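Local coordinates for lipase (Streptomyces rimosus, PDB 5MAL), which hydrolyses triacylglycerols, preferring medium-length acyl chains, along with aryl esters and long-chain fatty acyl-CoA, as a secreted serine esterase of the GDSL family, at residues A[2-10]-A[60-68]; A[32-42]-A[222-231]. All coordinates share one frame; numbering follows the deposited sequence.

Contact 1: A[2-10]-A[60-68]; sequences TDYVALGDS and VLAKQLTPV
The side-chain amide of Q64 grips the backbone of G8 at two points. G8 N donates to Q64 OE1 over 2.8 Å, nearly straight at 172° and lying in the carbonyl plane on a lone pair of OE1; Q64 NE2 returns a more bent bond to G8 O at 2.9 Å. Because the amide uses both its acceptor and its donor on one residue, its rotation is fixed. Q64 gets there with CG anti to its own carbonyl carbon (chi1 -58°) and an extended chain beyond. G8 adopts a positive-phi conformation, one readily open to glycine.

Methyl groups carry the rest, against both side chains and carbonyl oxygens. L7 CD2 lies 3.2 Å from Q64 O in van der Waals contact; that oxygen is hydrogen-bonded to T50 OG1. The other branch, CD1, meets L65 CD2 at 3.7 Å, the two leucines crossing at about a right angle. Further back along the strand V5 divides its branches: CG1 rests 3.6 Å from V68 CG2 and touches the P67 ring at CG, and CG2 faces P67 O at 3.5 Å. The type I turn from L65 to V68 presents these residues to strand 3-8, whose direction makes 135° with helix 60-64.

Beyond G8 the chain passes D9, the N-cap whose OD1 accepts from Y11 N, to the nucleophile S10, whose OG is hydrogen-bonded to H216 NE2. The paired amide-to-backbone hydrogen bonds thus hold the strand end that delivers the GDSL motif of SGNH hydrolases, here G8-D9-S10-Y11, with tyrosine in the place of the leucine.

Contact 2: A[32-42]-A[222-231]; sequences KSYPALWAASH and QSKGYLPVLN
Y34 is the knob of this helix pair, its side chain sitting in a hole formed by Q222, Y226, L227 and L230. The ring edge receives L230 CD2, 3.8 Å from Y34 CD1, and on its other flank Q222 OE1; the Q222 amide is nearly coplanar with the ring (11°). The Y226 ring is near parallel to that of Y34 but slid aside, with centroids 5.2 Å apart and little overlap. CG of Y34 stands between the backbone N and the carbonyl carbon (chi1 70°), which turns the ring into the hole.

Q222 OE1 also accepts from Y34 N at 2.7 Å, a bent bond whose donor lies above the carbonyl plane. S33 OG caps the same first turn of helix 34-40, accepting from A36 N, and is also hydrogen-bonded to S30 O. Q222 NE2 is hydrogen-bonded to Y11 O, beside the nucleophile S10, whose side chain is about 8 Å from that of Q222.

The methyls of L227 divide between neighbours, CD2 reaching L37 CB at 3.7 Å and CD1 lying at the edge of the W38 ring. L230 CD2 approaches W38 CD1 to 3.4 Å. N231 OD1 reaches H42 through a water bound to H42 NE2, and a second water joins N231 ND2 to S41 OG. H42 is set in place by ND1, which donates to W38 O at 2.8 Å and stands over the centre of the W38 ring.

The two helix axes approach to 8.9 Å at 61°. Outside the pair, Y34 OH is hydrogen-bonded to S12 OG, Y226 OH to G140 O and W38 NE1 to T234 O. Y34, W38 and L230 touch Y4 of strand 3-8, placing the helices against the parallel sheet.

In the fold
Strand 3-8 is common ground: contact 1 uses its V5, L7 and G8, whereas contact 2 meets it from the other side through Y4 and A6, where Y4 OH lies 3.2 Å and A6 CB 3.4 Å from P35 CB. The strand is therefore sandwiched between the 60-68 segment and the paired helices 34-40 and 219-232. Contact 1 is the more buried, with aliphatic packing and a paired amide-to-backbone bond. Contact 2 is larger, 556 against 325 Å², rich in aromatic rings, and runs from buried Y34 to a partly exposed, water-bridged end at S41, H42 and N231. The centres of contacts 1 and 2 are about 16 Å apart.

Contact 1: A[2-10]-A[60-68]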
loop_
_atom_site.group_PDB
_atom_site.type_symbol
_atom_site.label_atom_id
_atom_site.label_comp_id
_atom_site.label_asym_id
_atom_site.label_seq_id
_atom_site.Cartn_x
_atom_site.Cartn_y
_atom_site.Cartn_z
ATOM N N THR A 2 -15.428 15.433 5.093
ATOM C CA THR A 2 -16.266 14.753 6.086
ATOM C C THR A 2 -15.748 13.386 6.456
ATOM O O THR A 2 -14.605 13.280 6.884
ATOM C CB THR A 2 -17.741 14.624 5.674
ATOM O OG1 THR A 2 -17.853 14.569 4.243
ATOM C CG2 THR A 2 -18.551 15.770 6.276
ATOM N N ASP A 3 -16.605 12.368 6.379
ATOM C CA ASP A 3 -16.283 11.092 7.009
ATOM C C ASP A 3 -15.403 10.282 6.095
ATOM O O ASP A 3 -15.851 9.741 5.098
ATOM C CB ASP A 3 -17.539 10.308 7.368
ATOM C CG ASP A 3 -18.321 10.962 8.473
ATOM O OD1 ASP A 3 -17.936 10.786 9.646
ATOM O OD2 ASP A 3 -19.302 11.664 8.170
ATOM N N TYR A 4 -14.140 10.225 6.476
ATOM C CA TYR A 4 -13.100 9.563 5.718
ATOM C C TYR A 4 -12.628 8.365 6.521
ATOM O O TYR A 4 -12.169 8.515 7.652
ATOM C CB TYR A 4 -11.962 10.555 5.454
ATOM C CG TYR A 4 -10.691 9.982 4.861
ATOM C CD1 TYR A 4 -10.719 8.893 3.991
ATOM C CD2 TYR A 4 -9.447 10.546 5.172
ATOM C CE1 TYR A 4 -9.532 8.391 3.428
ATOM C CE2 TYR A 4 -8.274 10.034 4.636
ATOM C CZ TYR A 4 -8.324 8.966 3.765
ATOM O OH TYR A 4 -7.167 8.462 3.224
ATOM N N VAL A 5 -12.777 7.170 5.963
ATOM C CA VAL A 5 -12.150 6.011 6.588
ATOM C C VAL A 5 -10.956 5.573 5.766
ATOM O O VAL A 5 -11.078 5.306 4.569
ATOM C CB VAL A 5 -13.092 4.830 6.727
ATOM C CG1 VAL A 5 -12.361 3.667 7.402
ATOM C CG2 VAL A 5 -14.346 5.235 7.533
ATOM N N ALA A 6 -9.803 5.492 6.418
ATOM C CA ALA A 6 -8.593 5.056 5.738
ATOM C C ALA A 6 -8.197 3.674 6.232
ATOM O O ALA A 6 -7.768 3.499 7.367
ATOM C CB ALA A 6 -7.480 6.046 5.958
ATOM N N LEU A 7 -8.356 2.705 5.342
ATOM C CA LEU A 7 -8.090 1.299 5.609
ATOM C C LEU A 7 -6.771 0.870 5.033
ATOM O O LEU A 7 -6.194 1.556 4.194
ATOM C CB LEU A 7 -9.160 0.418 4.965
ATOM C CG LEU A 7 -10.607 0.800 5.196
ATOM C CD1 LEU A 7 -11.408 0.013 4.197
ATOM C CD2 LEU A 7 -10.969 0.453 6.632
ATOM N N GLY A 8 -6.329 -0.309 5.435
ATOM C CA GLY A 8 -5.258 -0.948 4.712
ATOM C C GLY A 8 -4.081 -1.369 5.543
ATOM O O GLY A 8 -4.196 -1.555 6.764
ATOM N N ASP A 9 -2.944 -1.527 4.861
ATOM C CA ASP A 9 -1.744 -2.055 5.483
ATOM C C ASP A 9 -0.759 -0.937 5.731
ATOM O O ASP A 9 -1.156 0.203 5.899
ATOM C CB ASP A 9 -1.116 -3.148 4.630
ATOM C CG ASP A 9 -0.874 -2.718 3.198
ATOM O OD1 ASP A 9 -0.744 -1.501 2.929
ATOM O OD2 ASP A 9 -0.796 -3.615 2.340
ATOM N N SER A 10 0.523 -1.271 5.735
ATOM C CA SER A 10 1.540 -0.347 6.186
ATOM C C SER A 10 1.774 0.763 5.173
ATOM O O SER A 10 2.319 1.811 5.515
ATOM C CB SER A 10 2.830 -1.104 6.449
ATOM O OG SER A 10 3.082 -1.969 5.359
ATOM N N VAL A 60 -8.312 -6.584 7.709
ATOM C CA VAL A 60 -9.180 -5.469 7.377
ATOM C C VAL A 60 -10.607 -5.841 7.789
ATOM O O VAL A 60 -11.310 -5.049 8.424
ATOM C CB VAL A 60 -9.122 -5.104 5.878
ATOM C CG1 VAL A 60 -10.129 -4.026 5.571
ATOM C CG2 VAL A 60 -7.711 -4.622 5.497
ATOM N N LEU A 61 -11.001 -7.067 7.470
ATOM C CA LEU A 61 -12.338 -7.562 7.819
ATOM C C LEU A 61 -12.549 -7.647 9.331
ATOM O O LEU A 61 -13.605 -7.278 9.844
ATOM C CB LEU A 61 -12.562 -8.930 7.182
ATOM C CG LEU A 61 -12.578 -8.942 5.651
ATOM C CD1 LEU A 61 -12.646 -10.357 5.111
ATOM C CD2 LEU A 61 -13.739 -8.133 5.147
ATOM N N ALA A 62 -11.530 -8.108 10.049
ATOM C CA ALA A 62 -11.667 -8.353 11.484
ATOM C C ALA A 62 -11.498 -7.118 12.366
ATOM O O ALA A 62 -12.054 -7.062 13.456
ATOM C CB ALA A 62 -10.667 -9.427 11.921
ATOM N N LYS A 63 -10.722 -6.137 11.915
ATOM C CA LYS A 63 -10.289 -5.082 12.816
ATOM C C LYS A 63 -10.520 -3.671 12.286
ATOM O O LYS A 63 -10.482 -2.721 13.067
ATOM C CB LYS A 63 -8.793 -5.237 13.147
ATOM C CG LYS A 63 -8.437 -6.419 14.067
ATOM C CD LYS A 63 -6.969 -6.370 14.504
ATOM C CE LYS A 63 -6.027 -6.411 13.303
ATOM N NZ LYS A 63 -4.960 -7.457 13.399
ATOM N N GLN A 64 -10.726 -3.526 10.976
ATOM C CA GLN A 64 -10.625 -2.193 10.354
ATOM C C GLN A 64 -11.911 -1.576 9.811
ATOM O O GLN A 64 -11.973 -0.363 9.597
ATOM C CB GLN A 64 -9.621 -2.234 9.204
ATOM C CG GLN A 64 -8.221 -2.686 9.601
ATOM C CD GLN A 64 -7.230 -2.402 8.498
ATOM O OE1 GLN A 64 -7.570 -1.733 7.519
ATOM N NE2 GLN A 64 -6.000 -2.892 8.647
ATOM N N LEU A 65 -12.926 -2.388 9.553
ATOM C CA LEU A 65 -14.112 -1.847 8.894
ATOM C C LEU A 65 -15.111 -1.228 9.867
ATOM O O LEU A 65 -16.131 -0.683 9.445
ATOM C CB LEU A 65 -14.797 -2.930 8.070
ATOM C CG LEU A 65 -13.980 -3.479 6.900
ATOM C CD1 LEU A 65 -14.692 -4.657 6.284
ATOM C CD2 LEU A 65 -13.719 -2.400 5.849
ATOM N N THR A 66 -14.814 -1.289 11.161
ATOM C CA THR A 66 -15.747 -0.813 12.183
ATOM C C THR A 66 -16.359 0.583 11.913
ATOM O O THR A 66 -17.579 0.744 12.020
ATOM C CB THR A 66 -15.080 -0.829 13.571
ATOM O OG1 THR A 66 -14.707 -2.177 13.888
ATOM C CG2 THR A 66 -16.019 -0.302 14.638
ATOM N N PRO A 67 -15.540 1.582 11.527
ATOM C CA PRO A 67 -16.136 2.904 11.291
ATOM C C PRO A 67 -16.693 3.117 9.885
ATOM O O PRO A 67 -17.094 4.237 9.544
ATOM C CB PRO A 67 -14.959 3.854 11.542
ATOM C CG PRO A 67 -13.773 3.071 11.093
ATOM C CD PRO A 67 -14.067 1.618 11.415
ATOM N N VAL A 68 -16.702 2.070 9.070
ATOM C CA VAL A 68 -17.236 2.175 7.721
ATOM C C VAL A 68 -18.735 1.946 7.782
ATOM O O VAL A 68 -19.179 0.876 8.167
ATOM C CB VAL A 68 -16.596 1.156 6.772
ATOM C CG1 VAL A 68 -17.222 1.243 5.399
ATOM C CG2 VAL A 68 -15.091 1.394 6.707
#

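Contact 2: A[32-42]-A[222-231]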
loop_
_atom_site.group_PDB
_atom_site.type_symbol
_atom_site.label_atom_id
_atom_site.label_comp_id
_atom_site.label_asym_id
_atom_site.label_seq_id
_atom_site.Cartn_x
_atom_site.Cartn_y
_atom_site.Cartn_z
ATOM N N LYS A 32 2.322 11.487 8.898
ATOM C CA LYS A 32 2.825 11.869 7.587
ATOM C C LYS A 32 2.431 10.852 6.522
ATOM O O LYS A 32 2.898 10.919 5.387
ATOM C CB LYS A 32 4.340 12.034 7.620
ATOM C CG LYS A 32 4.786 13.148 8.551
ATOM C CD LYS A 32 6.270 13.430 8.432
ATOM C CE LYS A 32 6.715 14.406 9.510
ATOM N NZ LYS A 32 6.149 15.761 9.301
ATOM N N SER A 33 1.569 9.916 6.894
ATOM C CA SER A 33 0.973 8.986 5.932
ATOM C C SER A 33 0.021 9.718 4.997
ATOM O O SER A 33 -0.505 10.779 5.355
ATOM C CB SER A 33 0.203 7.896 6.665
ATOM O OG SER A 33 -0.916 8.476 7.315
ATOM N N TYR A 34 -0.257 9.166 3.816
ATOM C CA TYR A 34 -1.110 9.952 2.924
ATOM C C TYR A 34 -2.519 10.152 3.524
ATOM O O TYR A 34 -3.087 11.216 3.355
ATOM C CB TYR A 34 -1.184 9.343 1.511
ATOM C CG TYR A 34 -1.943 8.055 1.413
ATOM C CD1 TYR A 34 -3.327 8.056 1.222
ATOM C CD2 TYR A 34 -1.283 6.836 1.473
ATOM C CE1 TYR A 34 -4.025 6.878 1.140
ATOM C CE2 TYR A 34 -1.972 5.648 1.379
ATOM C CZ TYR A 34 -3.347 5.681 1.218
ATOM O OH TYR A 34 -4.065 4.524 1.128
ATOM N N PRO A 35 -3.076 9.159 4.268
ATOM C CA PRO A 35 -4.395 9.503 4.803
ATOM C C PRO A 35 -4.356 10.615 5.834
ATOM O O PRO A 35 -5.230 11.470 5.824
ATOM C CB PRO A 35 -4.859 8.194 5.457
ATOM C CG PRO A 35 -4.143 7.136 4.698
ATOM C CD PRO A 35 -2.775 7.734 4.515
ATOM N N ALA A 36 -3.360 10.604 6.707
ATOM C CA ALA A 36 -3.262 11.648 7.718
ATOM C C ALA A 36 -3.007 13.006 7.059
ATOM O O ALA A 36 -3.571 14.021 7.465
ATOM C CB ALA A 36 -2.173 11.323 8.709
ATOM N N LEU A 37 -2.160 13.028 6.035
ATOM C CA LEU A 37 -1.921 14.263 5.297
ATOM C C LEU A 37 -3.187 14.763 4.608
ATOM O O LEU A 37 -3.461 15.971 4.561
ATOM C CB LEU A 37 -0.818 14.067 4.262
ATOM C CG LEU A 37 0.586 13.813 4.811
ATOM C CD1 LEU A 37 1.533 13.558 3.652
ATOM C CD2 LEU A 37 1.068 14.988 5.648
ATOM N N TRP A 38 -3.947 13.835 4.043
ATOM C CA TRP A 38 -5.192 14.205 3.408
ATOM C C TRP A 38 -6.139 14.808 4.441
ATOM O O TRP A 38 -6.703 15.870 4.224
ATOM C CB TRP A 38 -5.839 12.996 2.736
ATOM C CG TRP A 38 -6.912 13.370 1.773
ATOM C CD1 TRP A 38 -6.785 13.547 0.419
ATOM C CD2 TRP A 38 -8.285 13.596 2.077
ATOM N NE1 TRP A 38 -7.999 13.874 -0.129
ATOM C CE2 TRP A 38 -8.935 13.919 0.869
ATOM C CE3 TRP A 38 -9.030 13.573 3.260
ATOM C CZ2 TRP A 38 -10.297 14.198 0.806
ATOM C CZ3 TRP A 38 -10.392 13.863 3.191
ATOM C CH2 TRP A 38 -11.003 14.170 1.974
ATOM N N ALA A 39 -6.303 14.140 5.576
ATOM C CA ALA A 39 -7.263 14.616 6.557
ATOM C C ALA A 39 -6.827 15.994 7.068
ATOM O O ALA A 39 -7.651 16.903 7.218
ATOM C CB ALA A 39 -7.405 13.617 7.718
ATOM N N ALA A 40 -5.524 16.159 7.270
ATOM C CA ALA A 40 -4.991 17.398 7.829
ATOM C C ALA A 40 -5.093 18.574 6.859
ATOM O O ALA A 40 -4.937 19.728 7.264
ATOM C CB ALA A 40 -3.553 17.201 8.257
ATOM N N SER A 41 -5.354 18.286 5.590
ATOM C CA SER A 41 -5.397 19.328 4.567
ATOM C C SER A 41 -6.781 19.474 3.952
ATOM O O SER A 41 -6.963 20.210 2.985
ATOM C CB SER A 41 -4.365 19.047 3.470
ATOM O OG SER A 41 -4.604 17.801 2.834
ATOM N N HIS A 42 -7.755 18.768 4.514
ATOM C CA HIS A 42 -9.140 18.935 4.100
ATOM C C HIS A 42 -9.979 19.254 5.321
ATOM O O HIS A 42 -10.229 18.395 6.165
ATOM C CB HIS A 42 -9.657 17.693 3.385
ATOM C CG HIS A 42 -9.064 17.505 2.025
ATOM N ND1 HIS A 42 -7.837 16.913 1.829
ATOM C CD2 HIS A 42 -9.515 17.859 0.801
ATOM C CE1 HIS A 42 -7.564 16.891 0.537
ATOM N NE2 HIS A 42 -8.573 17.445 -0.109
ATOM N N GLN A 222 5.273 9.447 0.944
ATOM C CA GLN A 222 3.882 9.556 1.339
ATOM C C GLN A 222 3.291 10.871 0.858
ATOM O O GLN A 222 2.174 10.906 0.351
ATOM C CB GLN A 222 3.741 9.426 2.850
ATOM C CG GLN A 222 3.896 8.005 3.362
ATOM C CD GLN A 222 2.715 7.123 2.965
ATOM O OE1 GLN A 222 1.640 7.624 2.616
ATOM N NE2 GLN A 222 2.913 5.810 3.018
ATOM N N SER A 223 4.052 11.948 1.009
ATOM C CA SER A 223 3.530 13.285 0.762
ATOM C C SER A 223 3.457 13.616 -0.722
ATOM O O SER A 223 2.575 14.360 -1.149
ATOM C CB SER A 223 4.379 14.332 1.494
ATOM O OG SER A 223 5.689 14.399 0.971
ATOM N N LYS A 224 4.354 13.046 -1.522
ATOM C CA LYS A 224 4.342 13.352 -2.950
ATOM C C LYS A 224 4.172 12.161 -3.859
ATOM O O LYS A 224 3.999 12.323 -5.066
ATOM C CB LYS A 224 5.603 14.077 -3.337
ATOM C CG LYS A 224 5.527 15.517 -2.974
ATOM C CD LYS A 224 6.869 15.926 -2.527
ATOM C CE LYS A 224 7.867 15.867 -3.662
ATOM N NZ LYS A 224 9.155 16.537 -3.322
ATOM N N GLY A 225 4.247 10.966 -3.288
ATOM C CA GLY A 225 3.971 9.770 -4.052
ATOM C C GLY A 225 2.520 9.392 -3.829
ATOM O O GLY A 225 1.703 9.482 -4.742
ATOM N N TYR A 226 2.178 8.998 -2.606
ATOM C CA TYR A 226 0.813 8.552 -2.339
ATOM C C TYR A 226 -0.230 9.648 -2.268
ATOM O O TYR A 226 -1.269 9.541 -2.907
ATOM C CB TYR A 226 0.755 7.745 -1.042
ATOM C CG TYR A 226 0.973 6.301 -1.316
ATOM C CD1 TYR A 226 2.259 5.772 -1.351
ATOM C CD2 TYR A 226 -0.106 5.453 -1.583
ATOM C CE1 TYR A 226 2.463 4.430 -1.627
ATOM C CE2 TYR A 226 0.087 4.129 -1.870
ATOM C CZ TYR A 226 1.374 3.622 -1.888
ATOM O OH TYR A 226 1.562 2.302 -2.165
ATOM N N LEU A 227 0.032 10.685 -1.485
ATOM C CA LEU A 227 -0.995 11.697 -1.243
ATOM C C LEU A 227 -1.494 12.352 -2.535
ATOM O O LEU A 227 -2.695 12.527 -2.693
ATOM C CB LEU A 227 -0.478 12.756 -0.268
ATOM C CG LEU A 227 -1.403 13.967 -0.118
ATOM C CD1 LEU A 227 -2.739 13.571 0.485
ATOM C CD2 LEU A 227 -0.723 15.056 0.714
ATOM N N PRO A 228 -0.586 12.690 -3.475
ATOM C CA PRO A 228 -1.126 13.320 -4.683
ATOM C C PRO A 228 -2.060 12.393 -5.451
ATOM O O PRO A 228 -3.009 12.839 -6.101
ATOM C CB PRO A 228 0.133 13.655 -5.488
ATOM C CG PRO A 228 1.188 13.864 -4.435
ATOM C CD PRO A 228 0.887 12.768 -3.437
ATOM N N VAL A 229 -1.827 11.091 -5.346
ATOM C CA VAL A 229 -2.705 10.137 -6.007
ATOM C C VAL A 229 -4.082 10.087 -5.332
ATOM O O VAL A 229 -5.098 10.016 -6.011
ATOM C CB VAL A 229 -2.062 8.758 -6.047
ATOM C CG1 VAL A 229 -2.984 7.762 -6.692
ATOM C CG2 VAL A 229 -0.773 8.853 -6.843
ATOM N N LEU A 230 -4.125 10.145 -4.005
ATOM C CA LEU A 230 -5.411 10.243 -3.344
ATOM C C LEU A 230 -6.090 11.549 -3.742
ATOM O O LEU A 230 -7.269 11.550 -4.066
ATOM C CB LEU A 230 -5.278 10.146 -1.828
ATOM C CG LEU A 230 -6.609 10.294 -1.092
ATOM C CD1 LEU A 230 -7.592 9.198 -1.525
ATOM C CD2 LEU A 230 -6.334 10.216 0.396
ATOM N N ASN A 231 -5.348 12.654 -3.725
ATOM C CA ASN A 231 -5.937 13.935 -4.091
ATOM C C ASN A 231 -6.474 13.958 -5.513
ATOM O O ASN A 231 -7.455 14.637 -5.790
ATOM C CB ASN A 231 -4.927 15.066 -3.901
ATOM C CG ASN A 231 -4.963 15.639 -2.508
ATOM O OD1 ASN A 231 -6.003 15.604 -1.839
ATOM N ND2 ASN A 231 -3.842 16.179 -2.058
HETATM O O HOH W 1 -3.855 17.939 0.287
HETATM O O HOH W 2 -8.416 16.623 -3.015
#